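Local structure of oxidoreductase (Ralstonia eutropha, 3HJ9) at residues A[63-68]-A[98-103]; A[122-127]-A[132-137]; A[169-174]-A[209-214]; A[191-196]-A[203-208]. The protein probably acts as an FMN-dependent oxidoreductase of the nitroreductase family, holding flavin mononucleotide in a subunit that pairs with a second copy. One frame throughout, in Å; residues are numbered along the deposited sequence. Where two conformers were deposited one is given.

Contact 1: residues A[63-68]-A[98-103]; sequences KQLSEL and VALPAG
The backbones of 63-68, inside a helix, and 98-103, the end of a strand and the turn after it, stay well apart: their nearest CA atoms, those of Leu-65 and Val-98, are 9.8 Å from each other. No hydrogen bond bridges that gap, and only about 92 Å² is buried. A type I turn from Leu-100 to Gly-103 closes the two-residue beta hairpin between strands 94-100 and 103-108; Leu-100 N bonds to Gly-103 O at 2.9 Å, and Gly-103 N to Leu-100 O at 3.1 Å.

Leu-65 alone on the helix reaches across. Its CB points toward the strand, and CG anti to the backbone N (chi1 -178°) sets the two methyls against different partners. CD1 meets Val-98 CG1 at 4.4 Å, and CD2 meets Leu-100 CD1 at 4.5 Å. Val-98 and Leu-100, two residues apart, both have CB directed toward the helix; these long separations and the small buried area mark a loose apolar contact.

Leu-137 of strand 137-144 touches both Leu-65 and Leu-100, and Leu-114 of strand 113-116 touches Leu-65 and Val-98. Helix 62-73 thus lies over several sheet strands, while its Leu-68 packs against helix 156-177.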
loop_
_atom_site.group_PDB
_atom_site.type_symbol
_atom_site.label_atom_id
_atom_site.label_comp_id
_atom_site.label_asym_id
_atom_site.label_seq_id
_atom_site.Cartn_x
_atom_site.Cartn_y
_atom_site.Cartn_z
ATOM N N LYS A 63 2.900 -6.120 23.244
ATOM C CA LYS A 63 1.707 -5.346 22.839
ATOM C C LYS A 63 1.909 -4.667 21.484
ATOM O O LYS A 63 1.007 -4.682 20.653
ATOM C CB LYS A 63 1.339 -4.279 23.892
ATOM C CG LYS A 63 0.002 -3.489 23.635
ATOM C CD LYS A 63 -0.240 -2.426 24.736
ATOM C CE LYS A 63 -1.508 -1.571 24.527
ATOM N NZ LYS A 63 -1.540 -0.839 23.228
ATOM N N GLN A 64 3.085 -4.072 21.279
ATOM C CA GLN A 64 3.404 -3.401 20.034
ATOM C C GLN A 64 3.629 -4.390 18.909
ATOM O O GLN A 64 3.152 -4.149 17.807
ATOM C CB GLN A 64 4.579 -2.442 20.148
ATOM C CG GLN A 64 4.246 -1.146 20.870
ATOM C CD GLN A 64 5.364 -0.112 20.774
ATOM O OE1 GLN A 64 6.510 -0.442 20.436
ATOM N NE2 GLN A 64 5.039 1.146 21.092
ATOM N N LEU A 65 4.349 -5.490 19.164
ATOM C CA LEU A 65 4.509 -6.519 18.115
ATOM C C LEU A 65 3.130 -7.000 17.631
ATOM O O LEU A 65 2.884 -7.120 16.431
ATOM C CB LEU A 65 5.322 -7.692 18.628
ATOM C CG LEU A 65 5.653 -8.846 17.677
ATOM C CD1 LEU A 65 6.370 -8.350 16.411
ATOM C CD2 LEU A 65 6.479 -9.898 18.467
ATOM N N SER A 66 2.231 -7.218 18.581
ATOM C CA SER A 66 0.870 -7.671 18.300
ATOM C C SER A 66 0.088 -6.709 17.429
ATOM O O SER A 66 -0.466 -7.109 16.405
ATOM C CB SER A 66 0.116 -7.896 19.610
ATOM O OG SER A 66 -1.266 -8.123 19.396
ATOM N N GLU A 67 0.039 -5.447 17.849
ATOM C CA GLU A 67 -0.695 -4.419 17.114
ATOM C C GLU A 67 -0.136 -4.150 15.699
ATOM O O GLU A 67 -0.900 -3.976 14.769
ATOM C CB GLU A 67 -0.827 -3.140 17.953
ATOM C CG GLU A 67 -1.704 -3.336 19.187
ATOM C CD GLU A 67 -1.836 -2.106 20.047
ATOM O OE1 GLU A 67 -1.000 -1.181 19.919
ATOM O OE2 GLU A 67 -2.792 -2.060 20.850
ATOM N N LEU A 68 1.179 -4.182 15.560
ATOM C CA LEU A 68 1.887 -4.021 14.272
ATOM C C LEU A 68 1.480 -5.118 13.291
ATOM O O LEU A 68 1.098 -4.835 12.116
ATOM C CB LEU A 68 3.419 -4.110 14.491
ATOM C CG LEU A 68 4.343 -4.178 13.270
ATOM C CD1 LEU A 68 4.233 -2.872 12.429
ATOM C CD2 LEU A 68 5.796 -4.492 13.708
ATOM N N VAL A 98 8.076 -12.646 10.112
ATOM C CA VAL A 98 8.758 -11.723 11.023
ATOM C C VAL A 98 10.121 -12.301 11.396
ATOM O O VAL A 98 10.175 -13.397 11.964
ATOM C CB VAL A 98 7.945 -11.496 12.358
ATOM C CG1 VAL A 98 8.476 -10.300 13.093
ATOM C CG2 VAL A 98 6.459 -11.325 12.101
ATOM N N ALA A 99 11.208 -11.580 11.084
ATOM C CA ALA A 99 12.562 -12.003 11.489
ATOM C C ALA A 99 12.838 -11.343 12.822
ATOM O O ALA A 99 12.948 -10.112 12.883
ATOM C CB ALA A 99 13.621 -11.617 10.456
ATOM N N LEU A 100 12.862 -12.147 13.892
ATOM C CA LEU A 100 13.231 -11.694 15.226
ATOM C C LEU A 100 14.602 -12.291 15.556
ATOM O O LEU A 100 15.034 -13.265 14.903
ATOM C CB LEU A 100 12.227 -12.172 16.261
ATOM C CG LEU A 100 10.837 -11.543 16.179
ATOM C CD1 LEU A 100 9.834 -12.431 16.939
ATOM C CD2 LEU A 100 10.848 -10.070 16.683
ATOM N N PRO A 101 15.288 -11.745 16.580
ATOM C CA PRO A 101 16.572 -12.376 16.982
ATOM C C PRO A 101 16.422 -13.855 17.417
ATOM O O PRO A 101 17.333 -14.647 17.202
ATOM C CB PRO A 101 17.055 -11.514 18.156
ATOM C CG PRO A 101 16.347 -10.213 18.054
ATOM C CD PRO A 101 15.021 -10.502 17.328
ATOM N N ALA A 102 15.285 -14.216 18.014
ATOM C CA ALA A 102 15.023 -15.603 18.427
ATOM C C ALA A 102 14.539 -16.524 17.295
ATOM O O ALA A 102 14.434 -17.709 17.508
ATOM C CB ALA A 102 14.034 -15.631 19.593
ATOM N N GLY A 103 14.240 -15.993 16.106
ATOM C CA GLY A 103 13.745 -16.833 15.024
ATOM C C GLY A 103 12.933 -16.122 13.963
ATOM O O GLY A 103 12.512 -14.978 14.173
#

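Contact 2: residues A[122-127]-A[132-137]; sequences LRSMTG and VGMAPL
Arg-123 and Met-134, the latter present as selenomethionine, cross at about a right angle where two loop segments meet. The contact can be read along the arginine. CB starts against Met-134 SE at 3.9 Å. CG stands anti to the carbonyl carbon (chi1 -68°), and the chain runs on to CD, which lies 3.4 Å from Ala-135 O and 3.6 Å from Pro-136 O. A bend at chi3 then swings the guanidinium beneath the selenium: SE sits over the centre of one face, 3.6 Å from CZ. At the tip NH1 donates to Ala-135 O at 2.9 Å, a bent bond (N-H...O 143°) that reaches the oxygen from above the carbonyl plane. NE has its charged partner elsewhere, in a salt bridge with Asp-121; the guanidinium is thus held by bonds at NH1 and NE, with selenium over one face. The far end of Met-134 continues past the arginine, placing CE 3.2 Å from Ser-124 OG.

Val-132 touches the bound flavin mononucleotide, and Leu-137 pairs with Ile-211 where strand 137-144 starts beside strand 203-212. At the other end Met-125 packs on Leu-193 and His-196 of helix 190-196. The two loops therefore join that helix to the sheet.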
loop_
_atom_site.group_PDB
_atom_site.type_symbol
_atom_site.label_atom_id
_atom_site.label_comp_id
_atom_site.label_asym_id
_atom_site.label_seq_id
_atom_site.Cartn_x
_atom_site.Cartn_y
_atom_site.Cartn_z
ATOM N N LEU A 122 17.372 -14.012 10.839
ATOM C CA LEU A 122 17.410 -13.619 9.416
ATOM C C LEU A 122 17.180 -12.120 9.212
ATOM O O LEU A 122 16.750 -11.677 8.140
ATOM C CB LEU A 122 16.403 -14.439 8.590
ATOM C CG LEU A 122 16.775 -15.900 8.355
ATOM C CD1 LEU A 122 16.590 -16.732 9.595
ATOM C CD2 LEU A 122 15.927 -16.450 7.233
ATOM N N ARG A 123 17.472 -11.313 10.223
ATOM C CA ARG A 123 17.313 -9.875 10.062
ATOM C C ARG A 123 18.394 -9.356 9.105
ATOM O O ARG A 123 19.536 -9.827 9.130
ATOM C CB ARG A 123 17.399 -9.162 11.386
ATOM C CG ARG A 123 16.213 -9.465 12.283
ATOM C CD ARG A 123 16.415 -8.784 13.615
ATOM N NE ARG A 123 17.575 -9.347 14.303
ATOM C CZ ARG A 123 18.261 -8.765 15.283
ATOM N NH1 ARG A 123 17.930 -7.569 15.767
ATOM N NH2 ARG A 123 19.295 -9.406 15.813
ATOM N N SER A 124 18.003 -8.354 8.320
ATOM C CA SER A 124 18.804 -7.735 7.262
ATOM C C SER A 124 19.544 -8.750 6.356
ATOM O O SER A 124 20.775 -8.771 6.265
ATOM C CB SER A 124 19.702 -6.611 7.780
ATOM O OG SER A 124 20.592 -7.097 8.743
HETATM N N MSE A 125 18.727 -9.595 5.724
HETATM C CA MSE A 125 19.166 -10.606 4.761
HETATM C C MSE A 125 18.558 -10.271 3.395
HETATM O O MSE A 125 18.275 -11.164 2.603
HETATM C CB MSE A 125 18.749 -12.007 5.238
HETATM C CG MSE A 125 19.374 -12.434 6.538
HETATM SE SE MSE A 125 21.295 -12.634 6.371
HETATM C CE MSE A 125 21.262 -13.927 4.945
ATOM N N THR A 126 18.366 -8.982 3.106
ATOM C CA THR A 126 17.805 -8.582 1.797
ATOM C C THR A 126 18.774 -8.850 0.645
ATOM O O THR A 126 18.350 -8.882 -0.475
ATOM C CB THR A 126 17.411 -7.091 1.707
ATOM O OG1 THR A 126 18.593 -6.295 1.749
ATOM C CG2 THR A 126 16.416 -6.688 2.799
ATOM N N GLY A 127 20.063 -9.024 0.921
ATOM C CA GLY A 127 21.054 -9.263 -0.098
ATOM C C GLY A 127 21.591 -8.017 -0.795
ATOM O O GLY A 127 22.355 -8.145 -1.742
ATOM N N VAL A 132 20.423 0.661 5.309
ATOM C CA VAL A 132 19.412 0.534 6.368
ATOM C C VAL A 132 20.131 -0.205 7.503
ATOM O O VAL A 132 20.650 -1.274 7.276
ATOM C CB VAL A 132 18.202 -0.257 5.913
ATOM C CG1 VAL A 132 17.253 -0.535 7.114
ATOM C CG2 VAL A 132 17.497 0.488 4.795
ATOM N N GLY A 133 20.168 0.362 8.699
ATOM C CA GLY A 133 20.876 -0.258 9.820
ATOM C C GLY A 133 20.149 -1.449 10.427
ATOM O O GLY A 133 19.007 -1.762 10.064
HETATM N N MSE A 134 20.817 -2.106 11.369
HETATM C CA MSE A 134 20.211 -3.235 12.122
HETATM C C MSE A 134 19.049 -2.687 12.972
HETATM O O MSE A 134 19.130 -1.583 13.513
HETATM C CB MSE A 134 21.269 -3.916 13.009
HETATM C CG MSE A 134 20.793 -5.126 13.841
HETATM SE SE MSE A 134 19.943 -6.619 12.869
HETATM C CE MSE A 134 21.489 -7.285 11.844
ATOM N N ALA A 135 17.982 -3.457 13.055
ATOM C CA ALA A 135 16.783 -3.100 13.812
ATOM C C ALA A 135 16.244 -4.327 14.587
ATOM O O ALA A 135 16.611 -5.449 14.274
ATOM C CB ALA A 135 15.715 -2.555 12.884
ATOM N N PRO A 136 15.371 -4.106 15.591
ATOM C CA PRO A 136 14.814 -5.204 16.385
ATOM C C PRO A 136 14.068 -6.269 15.600
ATOM O O PRO A 136 14.057 -7.420 16.021
ATOM C CB PRO A 136 13.867 -4.503 17.354
ATOM C CG PRO A 136 14.285 -3.118 17.383
ATOM C CD PRO A 136 14.986 -2.797 16.134
ATOM N N LEU A 137 13.448 -5.890 14.487
ATOM C CA LEU A 137 12.736 -6.854 13.644
ATOM C C LEU A 137 12.621 -6.420 12.179
ATOM O O LEU A 137 12.799 -5.241 11.867
ATOM C CB LEU A 137 11.348 -7.149 14.223
ATOM C CG LEU A 137 10.192 -6.157 14.102
ATOM C CD1 LEU A 137 9.499 -6.232 12.755
ATOM C CD2 LEU A 137 9.170 -6.425 15.206
#

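Contact 3: residues A[169-174]-A[209-214]; sequences ENAYLY and QTIGRA
Ala-171 and Tyr-172 meet Gln-209 and Ile-211 in a buried helix-on-sheet contact, where the long helix 156-177, which also faces the second subunit, lies along strand 203-212. The axes of segments 169-174 and 209-212 run nearly parallel, 17° apart, and approach to 10.5 Å, a gap spanned by side chains, one of which reaches the helix backbone.

Gln-209 makes the largest single contribution. CG anti to the backbone N (chi1 -167°) and an extended chain beyond send the terminal amide into the helix surface. NE2 hangs over one face of the Tyr-172 ring, displaced toward its rim and 3.4 Å from CD2. Ring and amide planes stand 68° apart, which excludes a parallel stack. The same NE2 is hydrogen-bonded to Ala-168 O on the helix, and this bond probably sets how the amide is turned. OE1 points instead at a methyl: it lies 3.2 Å from Ala-171 CB and has no polar partner in the model, a buried oxygen left unsatisfied. Farther along the strand, Ile-211 CD1 touches Ala-171 CB at 4.4 Å, a purely apolar contact.

Tyr-172 is tied down at its far end, where OH bonds to Ser-51 OG and Val-184 N, and its ring makes a cation-pi contact with the FMN-binding Arg-49. Leu-68 of helix 62-73 packs on both Ala-171 and Ile-211, strand 181-185 adds Ala-182 beside Gln-209, and Leu-173 on the helix meets Leu-173 of the second subunit.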
loop_
_atom_site.group_PDB
_atom_site.type_symbol
_atom_site.label_atom_id
_atom_site.label_comp_id
_atom_site.label_asym_id
_atom_site.label_seq_id
_atom_site.Cartn_x
_atom_site.Cartn_y
_atom_site.Cartn_z
ATOM N N GLU A 169 1.872 -0.315 4.217
ATOM C CA GLU A 169 1.400 1.044 4.546
ATOM C C GLU A 169 0.668 1.075 5.892
ATOM O O GLU A 169 0.847 2.011 6.673
ATOM C CB GLU A 169 0.540 1.643 3.426
ATOM C CG GLU A 169 0.170 3.097 3.619
ATOM C CD GLU A 169 1.357 4.062 3.662
ATOM O OE1 GLU A 169 2.522 3.630 3.481
ATOM O OE2 GLU A 169 1.108 5.283 3.871
ATOM N N ASN A 170 -0.166 0.063 6.156
ATOM C CA ASN A 170 -0.784 -0.076 7.466
ATOM C C ASN A 170 0.301 -0.094 8.557
ATOM O O ASN A 170 0.128 0.529 9.598
ATOM C CB ASN A 170 -1.611 -1.364 7.588
ATOM C CG ASN A 170 -2.908 -1.322 6.807
ATOM O OD1 ASN A 170 -3.272 -0.291 6.237
ATOM N ND2 ASN A 170 -3.607 -2.469 6.756
ATOM N N ALA A 171 1.392 -0.818 8.307
ATOM C CA ALA A 171 2.526 -0.931 9.280
ATOM C C ALA A 171 3.218 0.412 9.505
ATOM O O ALA A 171 3.575 0.760 10.654
ATOM C CB ALA A 171 3.553 -2.020 8.829
ATOM N N TYR A 172 3.477 1.134 8.410
ATOM C CA TYR A 172 4.018 2.514 8.486
ATOM C C TYR A 172 3.205 3.445 9.367
ATOM O O TYR A 172 3.754 4.135 10.230
ATOM C CB TYR A 172 4.093 3.165 7.107
ATOM C CG TYR A 172 5.396 3.107 6.365
ATOM C CD1 TYR A 172 6.511 3.812 6.817
ATOM C CD2 TYR A 172 5.491 2.442 5.131
ATOM C CE1 TYR A 172 7.737 3.815 6.053
ATOM C CE2 TYR A 172 6.685 2.462 4.379
ATOM C CZ TYR A 172 7.784 3.129 4.829
ATOM O OH TYR A 172 8.915 3.117 4.046
ATOM N N LEU A 173 1.897 3.455 9.114
ATOM C CA LEU A 173 0.936 4.276 9.847
ATOM C C LEU A 173 0.874 3.861 11.325
ATOM O O LEU A 173 0.888 4.739 12.217
ATOM C CB LEU A 173 -0.462 4.267 9.170
ATOM C CG LEU A 173 -0.518 4.947 7.783
ATOM C CD1 LEU A 173 -1.843 4.687 7.058
ATOM C CD2 LEU A 173 -0.204 6.464 7.855
ATOM N N TYR A 174 0.878 2.546 11.586
ATOM C CA TYR A 174 0.950 2.059 12.975
ATOM C C TYR A 174 2.245 2.575 13.642
ATOM O O TYR A 174 2.195 3.128 14.751
ATOM C CB TYR A 174 0.794 0.526 13.102
ATOM C CG TYR A 174 0.950 0.143 14.519
ATOM C CD1 TYR A 174 -0.106 0.294 15.424
ATOM C CD2 TYR A 174 2.200 -0.240 15.012
ATOM C CE1 TYR A 174 0.081 0.016 16.791
ATOM C CE2 TYR A 174 2.394 -0.513 16.375
ATOM C CZ TYR A 174 1.338 -0.400 17.247
ATOM O OH TYR A 174 1.571 -0.657 18.577
ATOM N N GLN A 209 10.322 -4.998 5.486
ATOM C CA GLN A 209 10.167 -3.723 6.208
ATOM C C GLN A 209 10.851 -3.800 7.546
ATOM O O GLN A 209 10.510 -4.658 8.384
ATOM C CB GLN A 209 8.700 -3.395 6.358
ATOM C CG GLN A 209 8.347 -1.957 6.800
ATOM C CD GLN A 209 6.816 -1.760 6.804
ATOM O OE1 GLN A 209 6.076 -2.746 6.930
ATOM N NE2 GLN A 209 6.340 -0.513 6.642
ATOM N N THR A 210 11.820 -2.907 7.736
ATOM C CA THR A 210 12.662 -2.898 8.930
ATOM C C THR A 210 12.027 -1.949 9.929
ATOM O O THR A 210 11.764 -0.816 9.582
ATOM C CB THR A 210 14.060 -2.507 8.544
ATOM O OG1 THR A 210 14.503 -3.491 7.618
ATOM C CG2 THR A 210 14.996 -2.458 9.720
ATOM N N ILE A 211 11.770 -2.440 11.148
ATOM C CA ILE A 211 11.033 -1.697 12.169
ATOM C C ILE A 211 11.725 -1.690 13.525
ATOM O O ILE A 211 12.318 -2.688 13.942
ATOM C CB ILE A 211 9.587 -2.294 12.280
ATOM C CG1 ILE A 211 8.812 -2.018 10.985
ATOM C CG2 ILE A 211 8.816 -1.738 13.517
ATOM C CD1 ILE A 211 7.439 -2.635 10.895
ATOM N N GLY A 212 11.671 -0.534 14.179
ATOM C CA GLY A 212 12.155 -0.342 15.532
ATOM C C GLY A 212 12.020 1.096 16.002
ATOM O O GLY A 212 11.508 1.951 15.250
ATOM N N ARG A 213 12.439 1.372 17.240
ATOM C CA ARG A 213 12.517 2.749 17.708
ATOM C C ARG A 213 13.626 3.418 16.915
ATOM O O ARG A 213 14.662 2.810 16.671
ATOM C CB ARG A 213 12.785 2.881 19.223
ATOM C CG ARG A 213 11.508 3.006 20.036
ATOM C CD ARG A 213 11.655 2.939 21.563
ATOM N NE ARG A 213 11.776 1.561 22.075
ATOM C CZ ARG A 213 10.787 0.630 22.132
ATOM N NH1 ARG A 213 9.527 0.850 21.650
ATOM N NH2 ARG A 213 11.066 -0.576 22.651
ATOM N N ALA A 214 13.394 4.668 16.518
ATOM C CA ALA A 214 14.381 5.469 15.794
ATOM C C ALA A 214 15.587 5.676 16.699
ATOM O O ALA A 214 15.415 5.771 17.899
ATOM C CB ALA A 214 13.784 6.831 15.368
#

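Contact 4: residues A[191-196]-A[203-208]; sequences RQLAEH and EEPILS
Leu-193 and Ala-194 grip the ring of Pro-205 in a helix-against-strand contact at the start of strand 203-212, just ahead of a classic beta bulge. The helix is short, 190-196, and only six residues separate the two segments. Their axes approach to 7.7 Å with directions 119° apart, so the helix runs across the strand; the closest CA pair, Ala-194 and Pro-205, is 6.5 Å apart.

The proline ring is met along one side by both helix residues. Ala-194 CB lies 3.9 Å from Pro-205 CD, and Pro-205 CG comes within 4.0 Å of Ala-194 N, bringing the ring down onto the helix backbone itself. Leu-193 adds one branch: CG anti to the backbone N carries CD2 to 4.1 Å from Pro-205 CB, and the leucine side chain and the proline ring lie side by side, running opposite ways. No hydrogen bond crosses; the attraction is apolar. Charges sit at the margins, where Glu-204 forms a salt bridge with Arg-190 at the head of the helix.

Beyond Pro-205, Ile-206 and Leu-207 both face Phe-141 of strand 137-144. Two residues rather than one therefore separate Pro-205 from Ser-208, although both have CB directed toward the helix, while Leu-207 is directed away and packs on Ala-164 of helix 156-177. Ile-206 has the near-helical backbone (phi -108°, psi -48°) expected at the first position of a classic bulge in an antiparallel pair, here in a strand packed between helices within the alpha+beta fold of FMN-dependent nitroreductases.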
loop_
_atom_site.group_PDB
_atom_site.type_symbol
_atom_site.label_atom_id
_atom_site.label_comp_id
_atom_site.label_asym_id
_atom_site.label_seq_id
_atom_site.Cartn_x
_atom_site.Cartn_y
_atom_site.Cartn_z
ATOM N N ARG A 191 15.476 -14.868 -4.518
ATOM C CA ARG A 191 15.853 -16.281 -4.439
ATOM C C ARG A 191 16.774 -16.628 -3.259
ATOM O O ARG A 191 16.595 -17.681 -2.609
ATOM C CB ARG A 191 16.460 -16.757 -5.755
ATOM C CG ARG A 191 15.451 -16.775 -6.905
ATOM C CD ARG A 191 16.159 -17.212 -8.151
ATOM N NE ARG A 191 16.681 -18.577 -8.008
ATOM C CZ ARG A 191 17.680 -19.118 -8.701
ATOM N NH1 ARG A 191 18.358 -18.435 -9.638
ATOM N NH2 ARG A 191 18.017 -20.377 -8.438
ATOM N N GLN A 192 17.747 -15.757 -2.996
ATOM C CA GLN A 192 18.654 -15.935 -1.868
ATOM C C GLN A 192 17.881 -15.856 -0.536
ATOM O O GLN A 192 18.065 -16.696 0.340
ATOM C CB GLN A 192 19.731 -14.878 -1.931
ATOM C CG GLN A 192 20.754 -14.894 -0.847
ATOM C CD GLN A 192 21.816 -13.869 -1.130
ATOM O OE1 GLN A 192 22.730 -14.134 -1.910
ATOM N NE2 GLN A 192 21.701 -12.691 -0.518
ATOM N N LEU A 193 17.036 -14.844 -0.400
ATOM C CA LEU A 193 16.233 -14.664 0.796
ATOM C C LEU A 193 15.232 -15.824 0.960
ATOM O O LEU A 193 15.063 -16.302 2.068
ATOM C CB LEU A 193 15.509 -13.309 0.821
ATOM C CG LEU A 193 14.735 -12.949 2.113
ATOM C CD1 LEU A 193 15.677 -13.043 3.338
ATOM C CD2 LEU A 193 14.115 -11.556 2.000
ATOM N N ALA A 194 14.614 -16.278 -0.134
ATOM C CA ALA A 194 13.663 -17.413 -0.104
ATOM C C ALA A 194 14.366 -18.673 0.449
ATOM O O ALA A 194 13.819 -19.373 1.291
ATOM C CB ALA A 194 13.062 -17.683 -1.476
ATOM N N GLU A 195 15.588 -18.919 -0.012
ATOM C CA GLU A 195 16.432 -20.028 0.483
ATOM C C GLU A 195 16.728 -19.899 1.994
ATOM O O GLU A 195 16.586 -20.870 2.739
ATOM C CB GLU A 195 17.742 -20.094 -0.331
ATOM C CG GLU A 195 18.903 -20.914 0.261
ATOM C CD GLU A 195 18.573 -22.361 0.472
ATOM O OE1 GLU A 195 17.659 -22.860 -0.229
ATOM O OE2 GLU A 195 19.256 -23.030 1.298
ATOM N N HIS A 196 17.142 -18.715 2.437
ATOM C CA HIS A 196 17.423 -18.484 3.868
ATOM C C HIS A 196 16.195 -18.699 4.728
ATOM O O HIS A 196 16.307 -19.257 5.820
ATOM C CB HIS A 196 18.033 -17.101 4.141
ATOM C CG HIS A 196 19.411 -16.937 3.582
ATOM N ND1 HIS A 196 20.403 -17.861 3.786
ATOM C CD2 HIS A 196 19.967 -15.948 2.847
ATOM C CE1 HIS A 196 21.509 -17.462 3.182
ATOM N NE2 HIS A 196 21.271 -16.298 2.611
ATOM N N GLU A 203 6.481 -19.756 -3.120
ATOM C CA GLU A 203 6.505 -18.596 -2.218
ATOM C C GLU A 203 7.626 -17.647 -2.583
ATOM O O GLU A 203 8.769 -18.046 -2.598
ATOM C CB GLU A 203 6.661 -19.060 -0.768
ATOM C CG GLU A 203 5.404 -19.721 -0.249
ATOM C CD GLU A 203 5.554 -20.474 1.071
ATOM O OE1 GLU A 203 6.694 -20.831 1.493
ATOM O OE2 GLU A 203 4.490 -20.749 1.683
ATOM N N GLU A 204 7.302 -16.382 -2.818
ATOM C CA GLU A 204 8.268 -15.382 -3.281
ATOM C C GLU A 204 8.267 -14.141 -2.384
ATOM O O GLU A 204 7.225 -13.502 -2.263
ATOM C CB GLU A 204 7.905 -14.958 -4.707
ATOM C CG GLU A 204 8.814 -13.860 -5.284
ATOM C CD GLU A 204 8.499 -13.503 -6.717
ATOM O OE1 GLU A 204 7.289 -13.359 -7.015
ATOM O OE2 GLU A 204 9.469 -13.305 -7.511
ATOM N N PRO A 205 9.420 -13.801 -1.754
ATOM C CA PRO A 205 9.502 -12.537 -1.015
ATOM C C PRO A 205 9.333 -11.361 -1.979
ATOM O O PRO A 205 9.974 -11.377 -3.032
ATOM C CB PRO A 205 10.934 -12.526 -0.432
ATOM C CG PRO A 205 11.505 -13.868 -0.668
ATOM C CD PRO A 205 10.672 -14.590 -1.680
ATOM N N ILE A 206 8.459 -10.408 -1.645
ATOM C CA ILE A 206 8.156 -9.242 -2.495
ATOM C C ILE A 206 8.742 -7.948 -1.925
ATOM O O ILE A 206 9.277 -7.148 -2.649
ATOM C CB ILE A 206 6.588 -9.039 -2.671
ATOM C CG1 ILE A 206 5.936 -10.265 -3.298
ATOM C CG2 ILE A 206 6.286 -7.908 -3.648
ATOM C CD1 ILE A 206 6.614 -10.704 -4.676
ATOM N N LEU A 207 8.519 -7.715 -0.640
ATOM C CA LEU A 207 9.031 -6.561 0.090
ATOM C C LEU A 207 9.392 -6.974 1.494
ATOM O O LEU A 207 8.835 -7.946 2.018
ATOM C CB LEU A 207 7.937 -5.485 0.237
ATOM C CG LEU A 207 7.323 -4.802 -0.963
ATOM C CD1 LEU A 207 6.082 -3.977 -0.498
ATOM C CD2 LEU A 207 8.362 -3.928 -1.705
ATOM N N SER A 208 10.348 -6.274 2.086
ATOM C CA SER A 208 10.614 -6.414 3.512
ATOM C C SER A 208 10.381 -5.028 4.159
ATOM O O SER A 208 10.204 -4.007 3.458
ATOM C CB SER A 208 12.007 -6.957 3.804
ATOM O OG SER A 208 12.953 -6.052 3.322
#

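Overall arrangement
Contacts 1, 3 and 4 are buried and each set a helix against the antiparallel sheet, whereas contact 2 joins two loops and is partly buried. Contacts 3 and 4 share strand 203-212 but lie about 20 Å apart between centres, on opposite sides of the chain's centre; contact 4 is nested inside the loop closed by contact 3. Chemistry follows place: contacts 1 and 4 are apolar, contact 3 brings a buried amide to an aromatic face near the flavin, and contact 2 relies on a guanidinium. Contact 2 abuts contact 1, with Ala-99 O 3.4 Å from Arg-123 CG, and a probable hydrogen bond from Glu-67 OE1 to Tyr-174 OH (2.9 Å) ties contact 1 to contact 3.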